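Local coordinates for protein Bd0816 (Bdellovibrio bacteriovorus HD100, PDB 5CER) that probably acts as a serine-type D-Ala-D-Ala carboxypeptidase of peptidase family S13, cleaving the terminal D-alanine of peptidoglycan peptides, at residues V2-V7 against K366-Q371; L57-T62 against S89-M94. The protein carries 2 engineered substitutions. All coordinates share one frame; numbering follows the deposited sequence.

Overall arrangement
The two contacts lie on opposite sides of the chain's centre, with their own centres 54 Å apart and their nearest atoms about 38 Å apart, so neither touches the other. Contact 1 joins the beginning of the chain, strand 3-11, to the late helix 356-375 and so closes a loop of 358 residues. Contact 2 is nested inside that loop and belongs to a separate mixed sheet, where helix 81-93 packs near strand 54-61. Both are meetings of a helix with a strand through apolar groups, without a hydrogen bond between the paired segments. Contact 1 lies beside the chain of another protein in the assembly; contact 2 touches no other chain of it.

Contact 1 of 2, residues V2-V7 against K366-Q371; sequences VYVNSV and KNKISQ
Val4 and Val7 each set CG1 anti to the backbone N (chi1 174° and 172°), and this leaves CG2 of both beside the backbone N, where it meets the side chain of Lys368. The lysine arrives from the helix, its chain bent at chi3 and chi4, and passes at a slant over the two valines. Val4 CG2 lies 3.7 Å from Lys368 CE, while Val7 CG2 stands 4.0 Å from Lys368 CD. The methylenes thus supply the apolar surface, and the ammonium goes on to a salt bridge with Glu22, which also packs on both valines. High B factors make the exact bends uncertain.

In a regular strand, residues three apart face opposite ways. Here a classic beta bulge, with Asn5 and Ser6 both facing Leu346, lets Val4 and Val7 point at the same helix. The strand lies in the antiparallel sheet of the serine beta-lactamase/penicillin-binding-protein fold, and helix 356-375 packs across that sheet, with Ile369 on Phe343 and Ile345. Beta-branched valines suit the extended strand, and the long lysine chain spans the 9.5 Å between the CA atoms of Val7 and Lys368. Lys366, Ser370 and Gln371 also bond to the chain of another protein.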
ATOM      1  N   VAL A   2      -8.241  -1.741  21.013  1.00 26.78           N
ATOM      2  CA  VAL A   2      -7.385  -2.536  20.167  1.00 26.03           C
ATOM      3  C   VAL A   2      -7.186  -3.868  20.786  1.00 26.59           C
ATOM      4  O   VAL A   2      -6.783  -3.959  21.945  1.00 28.21           O
ATOM      5  CB  VAL A   2      -6.014  -1.874  19.961  1.00 26.01           C
ATOM      6  CG1 VAL A   2      -5.172  -2.678  18.980  1.00 25.00           C
ATOM      7  CG2 VAL A   2      -6.183  -0.450  19.422  1.00 26.33           C
ATOM      8  N   TYR A   3      -7.414  -4.908  20.008  1.00 26.45           N
ATOM      9  CA  TYR A   3      -7.215  -6.261  20.474  1.00 27.09           C
ATOM     10  C   TYR A   3      -7.135  -7.276  19.368  1.00 26.73           C
ATOM     11  O   TYR A   3      -7.535  -7.022  18.215  1.00 25.04           O
ATOM     12  CB  TYR A   3      -8.323  -6.682  21.445  1.00 28.67           C
ATOM     13  CG  TYR A   3      -9.731  -6.499  20.947  1.00 28.89           C
ATOM     14  CD1 TYR A   3     -10.367  -7.483  20.186  1.00 28.47           C
ATOM     15  CD2 TYR A   3     -10.451  -5.337  21.264  1.00 29.65           C
ATOM     16  CE1 TYR A   3     -11.679  -7.311  19.750  1.00 28.30           C
ATOM     17  CE2 TYR A   3     -11.766  -5.163  20.834  1.00 29.20           C
ATOM     18  CZ  TYR A   3     -12.367  -6.156  20.096  1.00 28.44           C
ATOM     19  OH  TYR A   3     -13.653  -5.968  19.680  1.00 29.08           O
ATOM     20  N   VAL A   4      -6.609  -8.444  19.747  1.00 26.89           N
ATOM     21  CA  VAL A   4      -6.378  -9.559  18.814  1.00 26.16           C
ATOM     22  C   VAL A   4      -7.701 -10.274  18.528  1.00 25.36           C
ATOM     23  O   VAL A   4      -8.352 -10.696  19.435  1.00 25.15           O
ATOM     24  CB  VAL A   4      -5.368 -10.568  19.376  1.00 25.28           C
ATOM     25  CG1 VAL A   4      -5.254 -11.787  18.439  1.00 25.22           C
ATOM     26  CG2 VAL A   4      -3.992  -9.916  19.543  1.00 24.52           C
ATOM     27  N   ASN A   5      -8.115 -10.293  17.270  1.00 24.65           N
ATOM     28  CA  ASN A   5      -9.195 -11.120  16.833  1.00 25.56           C
ATOM     29  C   ASN A   5      -8.699 -12.522  16.696  1.00 25.83           C
ATOM     30  O   ASN A   5      -9.261 -13.429  17.210  1.00 28.16           O
ATOM     31  CB  ASN A   5      -9.773 -10.592  15.505  1.00 26.55           C
ATOM     32  CG  ASN A   5     -10.668  -9.337  15.691  1.00 26.79           C
ATOM     33  OD1 ASN A   5     -11.324  -9.204  16.718  1.00 27.87           O
ATOM     34  ND2 ASN A   5     -10.709  -8.442  14.679  1.00 24.82           N
ATOM     35  N   SER A   6      -7.591 -12.685  16.018  1.00 26.14           N
ATOM     36  CA  SER A   6      -7.148 -13.991  15.578  1.00 25.25           C
ATOM     37  C   SER A   6      -5.702 -13.910  15.044  1.00 24.02           C
ATOM     38  O   SER A   6      -5.331 -12.933  14.385  1.00 22.32           O
ATOM     39  CB  SER A   6      -8.048 -14.416  14.429  1.00 25.73           C
ATOM     40  OG  SER A   6      -7.828 -15.759  14.118  1.00 25.72           O
ATOM     41  N   VAL A   7      -4.912 -14.951  15.311  1.00 24.62           N
ATOM     42  CA  VAL A   7      -3.600 -15.132  14.720  1.00 24.59           C
ATOM     43  C   VAL A   7      -3.455 -16.579  14.253  1.00 25.21           C
ATOM     44  O   VAL A   7      -3.792 -17.494  14.987  1.00 25.98           O
ATOM     45  CB  VAL A   7      -2.490 -14.787  15.748  1.00 25.13           C
ATOM     46  CG1 VAL A   7      -1.092 -15.161  15.236  1.00 25.60           C
ATOM     47  CG2 VAL A   7      -2.502 -13.311  16.059  1.00 25.18           C
ATOM     48  N   LYS A 366       3.742  -5.645  14.610  1.00 66.39           N
ATOM     49  CA  LYS A 366       5.191  -5.752  14.346  1.00 62.75           C
ATOM     50  C   LYS A 366       5.914  -6.550  15.420  1.00 61.71           C
ATOM     51  O   LYS A 366       6.809  -7.360  15.112  1.00 59.89           O
ATOM     52  CB  LYS A 366       5.837  -4.357  14.201  1.00 64.29           C
ATOM     53  CG  LYS A 366       5.464  -3.669  12.895  1.00 63.21           C
ATOM     54  CD  LYS A 366       5.932  -2.236  12.913  1.00 67.74           C
ATOM     55  CE  LYS A 366       5.478  -1.519  11.642  1.00 67.69           C
ATOM     56  NZ  LYS A 366       6.119  -0.186  11.525  1.00 69.47           N
ATOM     57  N   ASN A 367       5.545  -6.292  16.661  1.00 65.02           N
ATOM     58  CA  ASN A 367       6.137  -7.011  17.761  1.00 64.96           C
ATOM     59  C   ASN A 367       5.714  -8.470  17.788  1.00 64.58           C
ATOM     60  O   ASN A 367       6.511  -9.340  18.140  1.00 62.73           O
ATOM     61  CB  ASN A 367       5.836  -6.299  19.081  1.00 69.98           C
ATOM     62  CG  ASN A 367       6.549  -4.958  19.211  1.00 70.56           C
ATOM     63  OD1 ASN A 367       7.493  -4.613  18.442  1.00 67.40           O
ATOM     64  ND2 ASN A 367       6.148  -4.215  20.198  1.00 75.18           N
ATOM     65  N   LYS A 368       4.497  -8.742  17.341  1.00 67.05           N
ATOM     66  CA  LYS A 368       4.019 -10.111  17.247  1.00 67.84           C
ATOM     67  C   LYS A 368       4.803 -10.875  16.221  1.00 61.97           C
ATOM     68  O   LYS A 368       5.273 -11.957  16.488  1.00 62.02           O
ATOM     69  CB  LYS A 368       2.552 -10.129  16.887  1.00 75.10           C
ATOM     70  CG  LYS A 368       1.749 -11.162  17.650  1.00 83.10           C
ATOM     71  CD  LYS A 368       0.259 -10.865  17.508  1.00 92.29           C
ATOM     72  CE  LYS A 368      -0.580 -10.996  18.766  1.00 99.55           C
ATOM     73  NZ  LYS A 368       0.091 -11.013  20.073  1.00103.47           N
ATOM     74  N   ILE A 369       5.005 -10.269  15.056  1.00 59.17           N
ATOM     75  CA  ILE A 369       5.865 -10.851  14.005  1.00 53.51           C
ATOM     76  C   ILE A 369       7.290 -11.098  14.481  1.00 49.69           C
ATOM     77  O   ILE A 369       7.834 -12.179  14.256  1.00 48.55           O
ATOM     78  CB  ILE A 369       5.876  -9.972  12.723  1.00 51.04           C
ATOM     79  CG1 ILE A 369       4.557 -10.122  11.992  1.00 53.39           C
ATOM     80  CG2 ILE A 369       7.032 -10.318  11.778  1.00 47.06           C
ATOM     81  CD1 ILE A 369       4.269 -11.520  11.477  1.00 53.33           C
ATOM     82  N   SER A 370       7.877 -10.113  15.152  1.00 49.52           N
ATOM     83  CA  SER A 370       9.204 -10.290  15.740  1.00 48.22           C
ATOM     84  C   SER A 370       9.271 -11.479  16.718  1.00 49.33           C
ATOM     85  O   SER A 370      10.243 -12.224  16.715  1.00 46.50           O
ATOM     86  CB  SER A 370       9.683  -9.015  16.409  1.00 49.33           C
ATOM     87  OG  SER A 370       9.728  -7.957  15.465  1.00 48.78           O
ATOM     88  N   GLN A 371       8.250 -11.610  17.556  1.00 54.16           N
ATOM     89  CA  GLN A 371       8.173 -12.696  18.506  1.00 58.63           C
ATOM     90  C   GLN A 371       8.127 -14.046  17.803  1.00 57.68           C
ATOM     91  O   GLN A 371       8.897 -14.976  18.165  1.00 56.34           O
ATOM     92  CB  GLN A 371       6.968 -12.500  19.412  1.00 65.71           C
ATOM     93  CG  GLN A 371       6.959 -13.415  20.650  1.00 71.20           C
ATOM     94  CD  GLN A 371       8.263 -13.363  21.488  1.00 71.55           C
ATOM     95  OE1 GLN A 371       8.782 -12.286  21.800  1.00 69.96           O
ATOM     96  NE2 GLN A 371       8.771 -14.540  21.866  1.00 73.26           N
TER

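Contact 2 of 2, residues L57-T62 against S89-M94; sequences LHLTPT and SELNRM
Glu90 OE1 is gripped twice: by Arg93 NH1 in a salt bridge at 2.8 Å, and by the backbone N of Leu398 in a hydrogen bond. The same Arg93 NH1 also gives a hydrogen bond to Glu90 OE2 at 2.8 Å, with an N-H...O angle of 155°, reaching the syn side of that oxygen from 20° out of the carboxylate plane. One guanidinium nitrogen therefore serves both carboxylate oxygens, which limits the carboxylate's rotation and probably favours its ionised form. Glutamate and arginine suit positions three residues apart, almost one helical turn.

The side of the helix that meets strand 54-61 is apolar. Leu59 sends CD1 toward Met94, whose terminal methyl CE it meets tip to tip at 3.8 Å. Methionine suits this place just past the last helical residue because its flexible thioether can reach back: CA, CB, CG and SD run extended, and the bend at chi3 (55°) sets the direction of CE. Helix 81-93 connects the parallel neighbouring strands 67-72 and 98-104 in a beta-alpha-beta crossover, and here it also covers strand 54-61, on the far side of 67-72 from 98-104. A second, looser touch comes from Leu91, whose CD2 lies 4.3 Å from Leu59 CD1. That single leucine methyl is thus shared between two helix-side residues. Leu59 is buried further by Met67 and Val196 from the two flanking strands, a setting in which a compact branched hydrocarbon fits well, while Met94 also packs on Leu398.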
ATOM      1  N   LEU A  57      -5.581  -0.802 -30.785  1.00 32.54           N
ATOM      2  CA  LEU A  57      -5.716   0.559 -31.256  1.00 32.55           C
ATOM      3  C   LEU A  57      -5.849   0.460 -32.777  1.00 34.37           C
ATOM      4  O   LEU A  57      -4.963  -0.059 -33.456  1.00 37.37           O
ATOM      5  CB  LEU A  57      -4.480   1.375 -30.866  1.00 31.46           C
ATOM      6  CG  LEU A  57      -4.067   1.331 -29.396  1.00 30.12           C
ATOM      7  CD1 LEU A  57      -2.689   1.882 -29.206  1.00 29.97           C
ATOM      8  CD2 LEU A  57      -5.047   2.088 -28.523  1.00 30.86           C
ATOM      9  N   HIS A  58      -6.956   0.973 -33.294  1.00 35.10           N
ATOM     10  CA  HIS A  58      -7.368   0.898 -34.699  1.00 35.04           C
ATOM     11  C   HIS A  58      -7.201   2.303 -35.293  1.00 35.02           C
ATOM     12  O   HIS A  58      -7.964   3.205 -34.983  1.00 35.05           O
ATOM     13  CB  HIS A  58      -8.827   0.415 -34.764  1.00 35.06           C
ATOM     14  CG  HIS A  58      -8.988  -1.001 -34.328  1.00 34.57           C
ATOM     15  ND1 HIS A  58      -8.693  -2.067 -35.149  1.00 35.19           N
ATOM     16  CD2 HIS A  58      -9.367  -1.529 -33.145  1.00 33.94           C
ATOM     17  CE1 HIS A  58      -8.900  -3.193 -34.494  1.00 34.88           C
ATOM     18  NE2 HIS A  58      -9.304  -2.894 -33.273  1.00 34.26           N
ATOM     19  N   LEU A  59      -6.166   2.462 -36.101  1.00 35.75           N
ATOM     20  CA  LEU A  59      -5.693   3.750 -36.577  1.00 35.90           C
ATOM     21  C   LEU A  59      -5.993   3.861 -38.073  1.00 38.68           C
ATOM     22  O   LEU A  59      -5.531   3.031 -38.885  1.00 39.09           O
ATOM     23  CB  LEU A  59      -4.198   3.836 -36.297  1.00 35.18           C
ATOM     24  CG  LEU A  59      -3.864   4.279 -34.879  1.00 34.47           C
ATOM     25  CD1 LEU A  59      -2.685   3.491 -34.330  1.00 34.64           C
ATOM     26  CD2 LEU A  59      -3.565   5.762 -34.779  1.00 34.97           C
ATOM     27  N   THR A  60      -6.806   4.860 -38.443  1.00 39.34           N
ATOM     28  CA  THR A  60      -7.219   5.056 -39.821  1.00 39.54           C
ATOM     29  C   THR A  60      -6.826   6.470 -40.265  1.00 41.34           C
ATOM     30  O   THR A  60      -7.252   7.430 -39.639  1.00 41.47           O
ATOM     31  CB  THR A  60      -8.757   4.854 -39.946  1.00 38.79           C
ATOM     32  OG1 THR A  60      -9.140   3.580 -39.414  1.00 37.04           O
ATOM     33  CG2 THR A  60      -9.229   4.985 -41.384  1.00 39.65           C
ATOM     34  N   PRO A  61      -6.044   6.605 -41.360  1.00 44.03           N
ATOM     35  CA  PRO A  61      -5.731   7.955 -41.852  1.00 45.37           C
ATOM     36  C   PRO A  61      -6.939   8.787 -42.309  1.00 47.42           C
ATOM     37  O   PRO A  61      -7.865   8.255 -42.957  1.00 48.11           O
ATOM     38  CB  PRO A  61      -4.781   7.726 -43.038  1.00 46.30           C
ATOM     39  CG  PRO A  61      -4.521   6.271 -43.128  1.00 46.47           C
ATOM     40  CD  PRO A  61      -5.370   5.540 -42.145  1.00 45.94           C
ATOM     41  N   THR A  62      -6.934  10.055 -41.905  1.00 47.82           N
ATOM     42  CA  THR A  62      -7.864  11.063 -42.381  1.00 49.96           C
ATOM     43  C   THR A  62      -7.217  11.883 -43.487  1.00 51.99           C
ATOM     44  O   THR A  62      -5.999  11.960 -43.570  1.00 55.26           O
ATOM     45  CB  THR A  62      -8.287  12.031 -41.255  1.00 50.35           C
ATOM     46  OG1 THR A  62      -7.138  12.596 -40.605  1.00 49.07           O
ATOM     47  CG2 THR A  62      -9.149  11.331 -40.224  1.00 50.49           C
ATOM     48  N   SER A  89       4.063   8.474 -26.138  1.00 27.08           N
ATOM     49  CA  SER A  89       5.410   8.236 -26.661  1.00 27.59           C
ATOM     50  C   SER A  89       5.371   7.285 -27.859  1.00 27.16           C
ATOM     51  O   SER A  89       5.899   7.589 -28.929  1.00 27.63           O
ATOM     52  CB  SER A  89       6.340   7.668 -25.560  1.00 26.74           C
ATOM     53  OG  SER A  89       7.594   7.270 -26.084  1.00 26.34           O
ATOM     54  N   GLU A  90       4.693   6.159 -27.666  1.00 26.35           N
ATOM     55  CA  GLU A  90       4.552   5.135 -28.688  1.00 26.28           C
ATOM     56  C   GLU A  90       3.876   5.617 -29.958  1.00 27.59           C
ATOM     57  O   GLU A  90       4.284   5.245 -31.068  1.00 27.82           O
ATOM     58  CB  GLU A  90       3.796   3.931 -28.148  1.00 26.07           C
ATOM     59  CG  GLU A  90       4.626   3.064 -27.213  1.00 25.61           C
ATOM     60  CD  GLU A  90       5.841   2.507 -27.932  1.00 25.73           C
ATOM     61  OE1 GLU A  90       5.667   1.582 -28.759  1.00 24.42           O
ATOM     62  OE2 GLU A  90       6.971   2.997 -27.658  1.00 25.88           O
ATOM     63  N   LEU A  91       2.833   6.424 -29.812  1.00 28.00           N
ATOM     64  CA  LEU A  91       2.129   6.973 -30.968  1.00 28.65           C
ATOM     65  C   LEU A  91       3.075   7.857 -31.808  1.00 28.56           C
ATOM     66  O   LEU A  91       3.079   7.781 -33.055  1.00 27.54           O
ATOM     67  CB  LEU A  91       0.857   7.723 -30.546  1.00 28.67           C
ATOM     68  CG  LEU A  91      -0.287   6.792 -30.155  1.00 29.23           C
ATOM     69  CD1 LEU A  91      -1.405   7.560 -29.448  1.00 29.85           C
ATOM     70  CD2 LEU A  91      -0.849   6.036 -31.348  1.00 29.69           C
ATOM     71  N   ASN A  92       3.860   8.657 -31.114  1.00 28.47           N
ATOM     72  CA  ASN A  92       4.836   9.563 -31.754  1.00 29.83           C
ATOM     73  C   ASN A  92       5.952   8.775 -32.480  1.00 30.79           C
ATOM     74  O   ASN A  92       6.385   9.169 -33.543  1.00 30.32           O
ATOM     75  CB  ASN A  92       5.442  10.548 -30.720  1.00 29.11           C
ATOM     76  CG  ASN A  92       4.478  11.658 -30.275  1.00 29.51           C
ATOM     77  OD1 ASN A  92       4.831  12.653 -29.594  1.00 29.52           O
ATOM     78  ND2 ASN A  92       3.242  11.483 -30.636  1.00 29.82           N
ATOM     79  N   ARG A  93       6.396   7.665 -31.883  1.00 32.51           N
ATOM     80  CA  ARG A  93       7.325   6.763 -32.559  1.00 33.27           C
ATOM     81  C   ARG A  93       6.767   6.278 -33.883  1.00 33.94           C
ATOM     82  O   ARG A  93       7.529   6.145 -34.845  1.00 35.94           O
ATOM     83  CB  ARG A  93       7.716   5.586 -31.665  1.00 32.89           C
ATOM     84  CG  ARG A  93       8.616   5.967 -30.496  1.00 33.45           C
ATOM     85  CD  ARG A  93       8.944   4.746 -29.675  1.00 33.93           C
ATOM     86  NE  ARG A  93       9.483   3.718 -30.569  1.00 37.02           N
ATOM     87  CZ  ARG A  93       9.046   2.471 -30.747  1.00 33.77           C
ATOM     88  NH1 ARG A  93       8.063   1.992 -30.077  1.00 31.79           N
ATOM     89  NH2 ARG A  93       9.693   1.690 -31.609  1.00 35.24           N
ATOM     90  N   MET A  94       5.457   6.034 -33.948  1.00 33.41           N
ATOM     91  CA  MET A  94       4.781   5.628 -35.176  1.00 33.89           C
ATOM     92  C   MET A  94       4.329   6.793 -36.043  1.00 33.87           C
ATOM     93  O   MET A  94       3.529   6.586 -36.940  1.00 33.85           O
ATOM     94  CB  MET A  94       3.468   4.916 -34.874  1.00 35.66           C
ATOM     95  CG  MET A  94       3.398   3.555 -34.216  1.00 36.12           C
ATOM     96  SD  MET A  94       1.637   3.139 -34.052  1.00 35.72           S
ATOM     97  CE  MET A  94       0.899   3.268 -35.685  1.00 36.64           C
TER